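Local coordinates for protein transcriptional regulator, marR family, putative (Sulfolobus solfataricus, PDB 3F3X) that regulates transcription as a MarR-family DNA-binding protein, acting in transcriptional activation in archaea, and pairs here as a two-fold dimer, at the interface of chains A and B. Residues are numbered along the deposited sequence; one frame, centred on the assembly and turned at random. Chains: chain A/B, Transcriptional regulator, marR family, putative.

Contact 1: the interface of chains A and B. Residues chain A 8, 11-12, 15, 19; chain B 25, 37, 40, 44.
The ring of B:Tyr37 meets A:Ala15 at its edge, in plane, with CB 3.8 Å from CE2. One face of the same ring is covered from its own chain by B:Phe25, whose CD2 stands 3.5 Å above the ring centre. B:Phe25 also reaches across the interface. Its far ring atom CZ lies 4.0 Å from CB of A:Met11. The ring of B:Phe40 has the backbone O of B:Tyr37 at its edge, in plane. Its CZ faces CD2 of A:Leu8 at 4.2 Å, and the two side chains approach from opposite directions.

B:Tyr37 buries more surface than the other residues of this patch. CG lies anti to the backbone N (chi1 -177°), and this sends the ring toward helix 3-33 of chain A. The phenol OH ends beside the amide oxygen OD1 of A:Asn12. That pair is modelled too close, so its bond length is doubtful. The amide and ring planes are only 22° apart. The guanidinium of A:Arg19 comes in on the same side of the ring as A:Ala15, its plane 49° from the ring, with NH2 3.8 Å from CD2. A:Arg19 reaches there with its chain extended from CG to NE. B:Lys44 extends toward the same asparagine, its NZ 3.9 Å from ND2.

The patch lies where helix 3-33 of chain A packs against helices 3-33 and 37-48 of chain B, within the MarR-type dimer interface.

Contact 2: the interface of chains A and B. Residues chain A 17, 20-21, 25, 118; chain B 11, 14, 139.
This contact belongs to the helical dimer interface of the MarR fold, where helix 3-33 of each chain packs on its partner. B:Met11 points its methyl CE at A:Ser21 and A:Ile17. CE lies 3.3 Å from CB of A:Ser21, a tight carbon contact, and 3.7 Å from CG2 of A:Ile17. The methionine chain bends at chi2 and chi3 (-58° and -68°), which turns the methyl toward these two residues. A:Phe25 lies beside the same methionine. A:Ile17 and B:Ile14 cross at about a right angle, with their CG2 methyls 3.9 Å apart.

The hydroxyl of A:Ser21 sits between its backbone N and carbonyl carbon (chi1 71°). From there OG donates to the backbone O of A:Ile17 at 2.8 Å. The same OG is linked through a water to the backbone O of B:Met11. With an alanine here the hydroxyl is gone, and the water and the backbone O of A:Ile17 would probably each lose a partner.

At the other flank, CG2 of B:Ile139 rests on the backbone of A:Gly20, 4.0 Å from CA. B:Ile139 follows helix 125-138, so the last modelled residue of chain B packs on helix 3-33 of chain A, near helix 98-118.

Contact 3: the interface of chains A and B. Residues chain A 125, 127-129, 132; chain B 10, 14, 128, 135.
B:Leu10 projects from helix 3-33 onto helix 125-138 of chain A and buries more surface than any other residue of this patch. The contact is part of the all-helical dimer interface typical of MarR regulators. CG of B:Leu10 lies anti to the backbone N (chi1 -166°), which carries the branched end toward A:Leu128, A:Leu129 and A:Leu132. Its methyl CD1 does most of the touching. It lies 3.9 Å from CB of A:Leu128 and 3.8 Å from CA of A:Leu129, so it rests against backbone as well as side chain. CD1 also presses against CD1 of A:Leu132 at 3.2 Å, a close methyl-to-methyl contact.

A:Leu132 crosses B:Leu10 at about a right angle. The same CD1 methyl then reaches CG1 of B:Ile14 at 3.6 Å. One leucine methyl therefore touches two residues a helical turn apart on the partner. A:Leu129 also touches the backbone of B:Leu10, its CD1 4.0 Å from CA.

A:Leu128 packs against its own copy, B:Leu128. The two side chains lie alongside each other, pointing opposite ways, and their CD2 methyls are 3.9 Å apart. Each CD2 also lies 4.0 Å from CA of the other leucine, so each methyl reaches the partner's backbone. Beyond this pair, CD1 of B:Ile135 stands 4.2 Å from CD1 of A:Leu128.

Contact 1: the interface of chains A and B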
# COMPACT_ATOMS: atom_id res chain seq x y z
N LEU A 8 11.19 -2.09 -10.29
CA LEU A 8 9.81 -2.56 -10.30
C LEU A 8 9.60 -3.55 -9.16
O LEU A 8 8.54 -3.56 -8.52
CB LEU A 8 9.46 -3.24 -11.63
CG LEU A 8 8.06 -3.87 -11.66
CD1 LEU A 8 7.01 -2.84 -11.27
CD2 LEU A 8 7.79 -4.43 -13.05
N MET A 11 8.91 -1.87 -5.98
CA MET A 11 7.52 -1.47 -5.87
C MET A 11 6.60 -2.66 -5.60
O MET A 11 5.62 -2.53 -4.85
CB MET A 11 7.09 -0.73 -7.14
CG MET A 11 7.93 0.52 -7.45
SD MET A 11 7.96 1.77 -6.12
CE MET A 11 6.32 2.32 -6.18
N ASN A 12 6.91 -3.82 -6.19
CA ASN A 12 6.09 -5.01 -5.95
C ASN A 12 6.14 -5.38 -4.48
O ASN A 12 5.13 -5.78 -3.90
CB ASN A 12 6.61 -6.20 -6.76
CG ASN A 12 6.34 -6.07 -8.24
OD1 ASN A 12 5.33 -5.49 -8.65
ND2 ASN A 12 7.22 -6.63 -9.05
N ALA A 15 4.21 -2.91 -2.30
CA ALA A 15 2.79 -3.18 -2.43
C ALA A 15 2.34 -4.23 -1.41
O ALA A 15 1.31 -4.07 -0.76
CB ALA A 15 2.47 -3.65 -3.85
N ARG A 19 -0.28 -3.83 1.94
CA ARG A 19 -1.45 -4.68 2.08
C ARG A 19 -1.39 -5.49 3.36
O ARG A 19 -2.39 -5.61 4.07
CB ARG A 19 -1.56 -5.63 0.88
CG ARG A 19 -1.84 -4.93 -0.43
CD ARG A 19 -1.82 -5.93 -1.57
NE ARG A 19 -1.99 -5.29 -2.86
CZ ARG A 19 -1.48 -5.76 -3.99
NH1 ARG A 19 -0.76 -6.88 -3.97
NH2 ARG A 19 -1.68 -5.12 -5.14
N PHE B 25 -0.23 2.96 -11.32
CA PHE B 25 -0.16 1.63 -11.93
C PHE B 25 -1.49 1.23 -12.54
O PHE B 25 -1.56 0.85 -13.71
CB PHE B 25 0.26 0.58 -10.90
CG PHE B 25 1.70 0.64 -10.50
CD1 PHE B 25 2.55 1.61 -11.03
CD2 PHE B 25 2.23 -0.28 -9.61
CE1 PHE B 25 3.90 1.66 -10.67
CE2 PHE B 25 3.58 -0.24 -9.24
CZ PHE B 25 4.41 0.73 -9.78
N TYR B 37 -3.19 -3.71 -11.55
CA TYR B 37 -1.88 -4.11 -11.05
C TYR B 37 -1.95 -5.54 -10.52
O TYR B 37 -1.01 -6.31 -10.68
CB TYR B 37 -1.45 -3.17 -9.93
CG TYR B 37 -0.07 -3.46 -9.38
CD1 TYR B 37 1.02 -3.65 -10.22
CD2 TYR B 37 0.15 -3.47 -8.00
CE1 TYR B 37 2.30 -3.84 -9.72
CE2 TYR B 37 1.43 -3.65 -7.48
CZ TYR B 37 2.50 -3.83 -8.35
OH TYR B 37 3.77 -3.95 -7.82
N PHE B 40 -1.65 -7.95 -13.28
CA PHE B 40 -0.26 -8.13 -13.65
C PHE B 40 0.42 -9.14 -12.72
O PHE B 40 1.15 -10.02 -13.17
CB PHE B 40 0.49 -6.80 -13.57
CG PHE B 40 1.98 -6.96 -13.45
CD1 PHE B 40 2.75 -7.36 -14.54
CD2 PHE B 40 2.61 -6.74 -12.22
CE1 PHE B 40 4.14 -7.53 -14.41
CE2 PHE B 40 3.98 -6.92 -12.08
CZ PHE B 40 4.75 -7.31 -13.17
N LYS B 44 2.13 -12.69 -13.67
CA LYS B 44 3.54 -12.98 -13.39
C LYS B 44 3.72 -14.29 -12.63
O LYS B 44 4.53 -15.14 -13.02
CB LYS B 44 4.17 -11.84 -12.60
CG LYS B 44 5.65 -12.09 -12.27
CD LYS B 44 6.24 -10.97 -11.43
CE LYS B 44 7.70 -11.26 -11.09
NZ LYS B 44 8.25 -10.24 -10.15

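Contact 2: the interface of chains A and B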
# COMPACT_ATOMS: atom_id res chain seq x y z
N ILE A 17 3.94 -5.13 1.40
CA ILE A 17 4.14 -4.62 2.75
C ILE A 17 2.93 -3.79 3.18
O ILE A 17 2.43 -3.94 4.30
CB ILE A 17 5.42 -3.76 2.85
CG1 ILE A 17 6.65 -4.63 2.54
CG2 ILE A 17 5.54 -3.15 4.24
CD1 ILE A 17 7.98 -3.88 2.50
N GLY A 20 -0.23 -6.05 3.65
CA GLY A 20 -0.09 -6.84 4.86
C GLY A 20 -0.13 -6.01 6.13
O GLY A 20 -0.85 -6.34 7.07
N SER A 21 0.63 -4.92 6.15
CA SER A 21 0.67 -4.07 7.34
C SER A 21 -0.63 -3.32 7.62
O SER A 21 -1.03 -3.20 8.78
CB SER A 21 1.82 -3.07 7.24
OG SER A 21 1.56 -2.09 6.25
N PHE A 25 -2.63 -3.11 10.98
CA PHE A 25 -2.85 -1.79 11.57
C PHE A 25 -4.33 -1.54 11.83
O PHE A 25 -4.71 -1.18 12.95
CB PHE A 25 -2.31 -0.69 10.65
CG PHE A 25 -0.81 -0.60 10.61
CD1 PHE A 25 -0.02 -1.48 11.34
CD2 PHE A 25 -0.18 0.39 9.86
CE1 PHE A 25 1.37 -1.39 11.31
CE2 PHE A 25 1.21 0.49 9.82
CZ PHE A 25 1.99 -0.40 10.56
N MET A 118 7.33 -6.20 15.38
CA MET A 118 7.48 -6.90 14.13
C MET A 118 8.82 -6.75 13.46
O MET A 118 9.36 -7.73 12.97
CB MET A 118 6.40 -6.48 13.15
CG MET A 118 4.98 -6.73 13.62
SD MET A 118 3.86 -6.49 12.19
CE MET A 118 3.88 -4.67 11.94
N MET B 11 6.98 2.70 7.92
CA MET B 11 5.70 2.16 7.49
C MET B 11 4.76 3.25 6.98
O MET B 11 4.00 3.04 6.03
CB MET B 11 5.05 1.36 8.63
CG MET B 11 5.92 0.21 9.14
SD MET B 11 6.40 -1.02 7.87
CE MET B 11 4.85 -1.74 7.54
N ILE B 14 5.86 3.95 3.48
CA ILE B 14 5.52 2.84 2.60
C ILE B 14 4.04 2.91 2.24
O ILE B 14 3.66 2.63 1.10
CB ILE B 14 5.86 1.48 3.28
CG1 ILE B 14 7.38 1.28 3.25
CG2 ILE B 14 5.13 0.33 2.60
CD1 ILE B 14 7.86 0.03 3.94
N ILE B 139 6.40 -9.05 8.45
CA ILE B 139 5.00 -8.65 8.48
C ILE B 139 4.10 -9.87 8.64
O ILE B 139 3.25 -9.86 9.56
CB ILE B 139 4.59 -7.91 7.18
CG1 ILE B 139 5.47 -6.68 6.97
CG2 ILE B 139 3.12 -7.52 7.24
CD1 ILE B 139 5.48 -5.71 8.14
O HOH W 1 2.60 0.56 5.19

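Contact 3: the interface of chains A and B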
# COMPACT_ATOMS: atom_id res chain seq x y z
N VAL A 125 17.77 1.12 9.36
CA VAL A 125 16.47 1.77 9.25
C VAL A 125 16.59 3.18 8.67
O VAL A 125 15.84 3.57 7.77
CB VAL A 125 15.79 1.86 10.62
CG1 VAL A 125 14.46 2.61 10.51
CG2 VAL A 125 15.55 0.46 11.18
N GLU A 127 18.85 4.55 6.71
CA GLU A 127 19.12 4.54 5.28
C GLU A 127 17.88 4.14 4.49
O GLU A 127 17.61 4.69 3.42
CB GLU A 127 20.27 3.57 4.97
CG GLU A 127 21.61 4.03 5.54
CD GLU A 127 22.73 3.04 5.30
OE1 GLU A 127 22.54 2.06 4.54
OE2 GLU A 127 23.83 3.26 5.87
N LEU A 128 17.12 3.17 5.00
CA LEU A 128 15.91 2.73 4.32
C LEU A 128 14.91 3.88 4.30
O LEU A 128 14.19 4.08 3.32
CB LEU A 128 15.29 1.53 5.05
CG LEU A 128 16.08 0.22 5.04
CD1 LEU A 128 15.34 -0.83 5.86
CD2 LEU A 128 16.26 -0.26 3.60
N LEU A 129 14.87 4.64 5.40
CA LEU A 129 13.97 5.77 5.53
C LEU A 129 14.28 6.84 4.48
O LEU A 129 13.35 7.38 3.86
CB LEU A 129 14.08 6.37 6.94
CG LEU A 129 13.04 7.43 7.31
CD1 LEU A 129 11.63 6.88 7.06
CD2 LEU A 129 13.23 7.80 8.77
N LEU A 132 13.27 5.48 0.99
CA LEU A 132 11.82 5.51 0.83
C LEU A 132 11.28 6.93 0.69
O LEU A 132 10.39 7.17 -0.12
CB LEU A 132 11.15 4.79 2.00
CG LEU A 132 11.40 3.27 2.02
CD1 LEU A 132 10.74 2.65 3.24
CD2 LEU A 132 10.86 2.64 0.74
N LEU B 10 8.79 4.54 8.82
CA LEU B 10 9.15 3.75 7.65
C LEU B 10 7.85 3.21 7.05
O LEU B 10 7.64 3.26 5.84
CB LEU B 10 10.05 2.59 8.08
CG LEU B 10 10.79 1.82 6.99
CD1 LEU B 10 11.77 2.76 6.29
CD2 LEU B 10 11.54 0.66 7.62
N ILE B 14 5.86 3.95 3.48
CA ILE B 14 5.52 2.84 2.60
C ILE B 14 4.04 2.91 2.24
O ILE B 14 3.66 2.63 1.10
CB ILE B 14 5.86 1.48 3.28
CG1 ILE B 14 7.38 1.28 3.25
CG2 ILE B 14 5.13 0.33 2.60
CD1 ILE B 14 7.86 0.03 3.94
N LEU B 128 18.06 -1.34 -0.71
CA LEU B 128 16.67 -1.03 -0.35
C LEU B 128 15.82 -2.28 -0.55
O LEU B 128 14.91 -2.56 0.23
CB LEU B 128 16.13 0.11 -1.21
CG LEU B 128 16.76 1.50 -1.03
CD1 LEU B 128 16.13 2.48 -2.02
CD2 LEU B 128 16.54 1.97 0.40
N ILE B 135 11.68 -6.81 5.71
CA ILE B 135 10.51 -6.23 6.37
C ILE B 135 9.25 -7.02 6.02
O ILE B 135 8.46 -7.37 6.90
CB ILE B 135 10.33 -4.74 5.96
CG1 ILE B 135 11.40 -3.89 6.66
CG2 ILE B 135 8.93 -4.26 6.32
CD1 ILE B 135 11.44 -2.46 6.20

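The C-alpha centres of contacts 2 and 3 are about 12 Å apart. Contact 1 lies about 15 Å from contact 2 and about 18 Å from contact 3. Helix 3-33 takes part in all three. Contact 1 joins it to helix 37-48, and contact 3 to helix 125-138. Contacts 2 and 3 share B:Ile14. A:Met11 and B:Phe25 of contact 1 recur as B:Met11 and A:Phe25 in contact 2, as the two-fold symmetry requires. The three patches belong to one largely helical interface. It probably sets how the two DNA-binding regions are placed relative to each other.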